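Local coordinates for MrsD protein (Bacillus sp., PDB 1P3Y) that catalyses the FAD-dependent oxidative decarboxylation of the C-terminal cysteine of the lantibiotic mersacidin to an aminoenethiol residue, at residues Ile84-Pro89 and Asn117-Pro122. Sequence-based numbering, arbitrary orientation.
Sequences IYCIIP and NTIFFP
Two neighbouring parallel strands in the core of a Rossmann-like flavoprotein sheet meet here, with C86 paired to I119 and I87 to F120. The axes of strands 84-87 and 119-122 come within 4.9 Å and cross at -15°. Three backbone hydrogen bonds form the ladder. I119 N donates to Y85 O at 3.2 Å. I87 N donates to I119 O at 3.0 Å, and F121 N donates to I87 O at 2.9 Å. I119 thus uses both its N-H and its C=O on the opposing strand, and I87 does the same, as parallel pairing requires.

C86, I119, F121 and I88 pack on one face of the sheet. C86 CB rests on I119 CG2 at 3.5 Å. SG of C86 is anti to the backbone N (chi1 166°) and approaches the F121 ring obliquely on its CD1-CE1 side, 4.3 Å from the centroid. I88 CB and CG1 reach F121 CB, while I88 CD1 lies near CG and CD2 of the same ring. Helix 173-183 covers this face, with I180 touching C86, I119 and F121.

The connection between the strands runs through helices 92-99 and 106-113, a right-handed beta-alpha-beta crossover in this fold. Helix 106-113 packs on the other face, where V107 and V111 touch I87. Here I87 and F120 run alongside each other in the same direction, with I87 CD1 3.7 Å from F120 CE2. T118 CG2 sits above one face of the F120 ring, nearer its rim than its centre, and also meets I87 CG1 and CD1. T118 OG1 approaches Y85 CD2 obliquely. The Y85 hydroxyl is hydrogen-bonded to V107 O. The chain turns a corner at I88 and P89; a cis peptide bond precedes P89, whose side chain is about 6 Å from the bound FAD.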
ATOM      1  N   ILE A  84     -11.246  21.841  33.211  1.00 58.24           N
ATOM      2  CA  ILE A  84      -9.979  22.540  33.135  1.00 56.62           C
ATOM      3  C   ILE A  84      -9.173  22.020  31.947  1.00 59.59           C
ATOM      4  O   ILE A  84      -9.031  20.804  31.755  1.00 58.92           O
ATOM      5  CB  ILE A  84      -9.162  22.343  34.428  1.00 57.38           C
ATOM      6  CG1 ILE A  84      -9.930  22.937  35.617  1.00 55.05           C
ATOM      7  CG2 ILE A  84      -7.780  23.002  34.285  1.00 49.19           C
ATOM      8  CD1 ILE A  84      -9.404  22.480  36.966  1.00 57.47           C
ATOM      9  N   TYR A  85      -8.665  22.949  31.138  1.00 58.61           N
ATOM     10  CA  TYR A  85      -7.852  22.595  29.976  1.00 49.79           C
ATOM     11  C   TYR A  85      -6.467  23.190  30.163  1.00 48.39           C
ATOM     12  O   TYR A  85      -6.266  24.409  30.193  1.00 47.40           O
ATOM     13  CB  TYR A  85      -8.493  23.113  28.684  1.00 45.09           C
ATOM     14  CG  TYR A  85      -7.728  22.784  27.411  1.00 43.45           C
ATOM     15  CD1 TYR A  85      -7.111  21.546  27.237  1.00 39.85           C
ATOM     16  CD2 TYR A  85      -7.705  23.689  26.341  1.00 42.23           C
ATOM     17  CE1 TYR A  85      -6.494  21.212  26.018  1.00 43.93           C
ATOM     18  CE2 TYR A  85      -7.101  23.372  25.126  1.00 46.36           C
ATOM     19  CZ  TYR A  85      -6.496  22.131  24.966  1.00 47.55           C
ATOM     20  OH  TYR A  85      -5.906  21.829  23.752  1.00 46.11           O
ATOM     21  N   CYS A  86      -5.505  22.300  30.290  1.00 49.56           N
ATOM     22  CA  CYS A  86      -4.146  22.706  30.499  1.00 49.37           C
ATOM     23  C   CYS A  86      -3.254  22.108  29.413  1.00 47.64           C
ATOM     24  O   CYS A  86      -3.263  20.902  29.169  1.00 48.65           O
ATOM     25  CB  CYS A  86      -3.734  22.254  31.909  1.00 51.81           C
ATOM     26  SG  CYS A  86      -1.992  22.317  32.221  1.00 71.26           S
ATOM     27  N   ILE A  87      -2.498  22.966  28.738  1.00 48.73           N
ATOM     28  CA  ILE A  87      -1.592  22.513  27.696  1.00 44.58           C
ATOM     29  C   ILE A  87      -0.156  22.454  28.216  1.00 47.76           C
ATOM     30  O   ILE A  87       0.467  23.482  28.476  1.00 47.59           O
ATOM     31  CB  ILE A  87      -1.660  23.442  26.465  1.00 45.87           C
ATOM     32  CG1 ILE A  87      -3.077  23.384  25.870  1.00 43.53           C
ATOM     33  CG2 ILE A  87      -0.576  23.033  25.426  1.00 36.23           C
ATOM     34  CD1 ILE A  87      -3.315  24.340  24.689  1.00 40.90           C
ATOM     35  N   ILE A  88       0.352  21.240  28.378  1.00 46.62           N
ATOM     36  CA  ILE A  88       1.707  21.020  28.843  1.00 46.20           C
ATOM     37  C   ILE A  88       2.318  19.768  28.179  1.00 45.39           C
ATOM     38  O   ILE A  88       1.814  18.655  28.315  1.00 45.81           O
ATOM     39  CB  ILE A  88       1.744  20.859  30.402  1.00 53.73           C
ATOM     40  CG1 ILE A  88       3.176  20.531  30.855  1.00 55.19           C
ATOM     41  CG2 ILE A  88       0.760  19.754  30.874  1.00 43.75           C
ATOM     42  CD1 ILE A  88       3.365  20.543  32.360  1.00 58.00           C
ATOM     43  N   PRO A  89       3.413  19.939  27.447  1.00 44.31           N
ATOM     44  CA  PRO A  89       4.076  21.223  27.225  1.00 44.97           C
ATOM     45  C   PRO A  89       3.468  21.941  26.033  1.00 48.16           C
ATOM     46  O   PRO A  89       2.907  21.310  25.137  1.00 44.05           O
ATOM     47  CB  PRO A  89       5.520  20.821  26.964  1.00 45.30           C
ATOM     48  CG  PRO A  89       5.366  19.512  26.245  1.00 44.47           C
ATOM     49  CD  PRO A  89       4.271  18.815  27.027  1.00 41.85           C
ATOM     50  N   ASN A 117     -10.971  29.733  30.234  1.00 56.82           N
ATOM     51  CA  ASN A 117      -9.660  30.099  29.713  1.00 56.89           C
ATOM     52  C   ASN A 117      -8.757  28.890  29.845  1.00 52.85           C
ATOM     53  O   ASN A 117      -9.056  27.983  30.612  1.00 49.66           O
ATOM     54  CB  ASN A 117      -9.074  31.261  30.513  1.00 67.20           C
ATOM     55  CG  ASN A 117      -9.723  32.589  30.171  1.00 75.82           C
ATOM     56  OD1 ASN A 117      -9.746  33.498  31.006  1.00 82.82           O
ATOM     57  ND2 ASN A 117     -10.238  32.721  28.935  1.00 73.91           N
ATOM     58  N   THR A 118      -7.647  28.889  29.112  1.00 51.95           N
ATOM     59  CA  THR A 118      -6.706  27.768  29.139  1.00 52.06           C
ATOM     60  C   THR A 118      -5.397  28.138  29.830  1.00 52.25           C
ATOM     61  O   THR A 118      -4.878  29.244  29.650  1.00 51.69           O
ATOM     62  CB  THR A 118      -6.360  27.300  27.683  1.00 52.31           C
ATOM     63  OG1 THR A 118      -7.546  26.842  27.030  1.00 51.84           O
ATOM     64  CG2 THR A 118      -5.313  26.183  27.690  1.00 47.09           C
ATOM     65  N   ILE A 119      -4.848  27.211  30.607  1.00 50.55           N
ATOM     66  CA  ILE A 119      -3.574  27.480  31.256  1.00 51.69           C
ATOM     67  C   ILE A 119      -2.481  26.794  30.429  1.00 51.60           C
ATOM     68  O   ILE A 119      -2.570  25.595  30.162  1.00 48.26           O
ATOM     69  CB  ILE A 119      -3.541  26.964  32.726  1.00 49.47           C
ATOM     70  CG1 ILE A 119      -2.093  26.900  33.214  1.00 52.04           C
ATOM     71  CG2 ILE A 119      -4.169  25.599  32.822  1.00 56.03           C
ATOM     72  CD1 ILE A 119      -1.946  26.465  34.642  1.00 62.83           C
ATOM     73  N   PHE A 120      -1.466  27.567  30.032  1.00 50.70           N
ATOM     74  CA  PHE A 120      -0.347  27.074  29.230  1.00 48.65           C
ATOM     75  C   PHE A 120       0.944  26.888  30.008  1.00 50.75           C
ATOM     76  O   PHE A 120       1.283  27.703  30.860  1.00 54.07           O
ATOM     77  CB  PHE A 120      -0.022  28.052  28.100  1.00 50.17           C
ATOM     78  CG  PHE A 120      -1.118  28.230  27.115  1.00 52.51           C
ATOM     79  CD1 PHE A 120      -2.229  29.013  27.425  1.00 52.34           C
ATOM     80  CD2 PHE A 120      -1.039  27.615  25.856  1.00 49.86           C
ATOM     81  CE1 PHE A 120      -3.254  29.192  26.492  1.00 51.56           C
ATOM     82  CE2 PHE A 120      -2.046  27.778  24.913  1.00 45.74           C
ATOM     83  CZ  PHE A 120      -3.161  28.570  25.226  1.00 53.99           C
ATOM     84  N   PHE A 121       1.678  25.829  29.686  1.00 49.34           N
ATOM     85  CA  PHE A 121       2.970  25.575  30.312  1.00 47.20           C
ATOM     86  C   PHE A 121       4.019  25.519  29.203  1.00 46.68           C
ATOM     87  O   PHE A 121       4.459  24.447  28.813  1.00 45.22           O
ATOM     88  CB  PHE A 121       2.979  24.246  31.071  1.00 47.06           C
ATOM     89  CG  PHE A 121       2.235  24.282  32.374  1.00 47.30           C
ATOM     90  CD1 PHE A 121       0.842  24.205  32.403  1.00 47.21           C
ATOM     91  CD2 PHE A 121       2.939  24.353  33.579  1.00 47.37           C
ATOM     92  CE1 PHE A 121       0.154  24.188  33.617  1.00 49.82           C
ATOM     93  CE2 PHE A 121       2.267  24.336  34.800  1.00 48.08           C
ATOM     94  CZ  PHE A 121       0.866  24.250  34.824  1.00 53.13           C
ATOM     95  N   PRO A 122       4.432  26.684  28.681  1.00 47.83           N
ATOM     96  CA  PRO A 122       5.430  26.741  27.612  1.00 48.65           C
ATOM     97  C   PRO A 122       6.727  26.009  27.918  1.00 49.02           C
ATOM     98  O   PRO A 122       7.142  25.894  29.071  1.00 52.72           O
ATOM     99  CB  PRO A 122       5.654  28.240  27.422  1.00 48.86           C
ATOM    100  CG  PRO A 122       4.336  28.816  27.759  1.00 46.66           C
ATOM    101  CD  PRO A 122       3.929  28.034  28.991  1.00 50.54           C
TER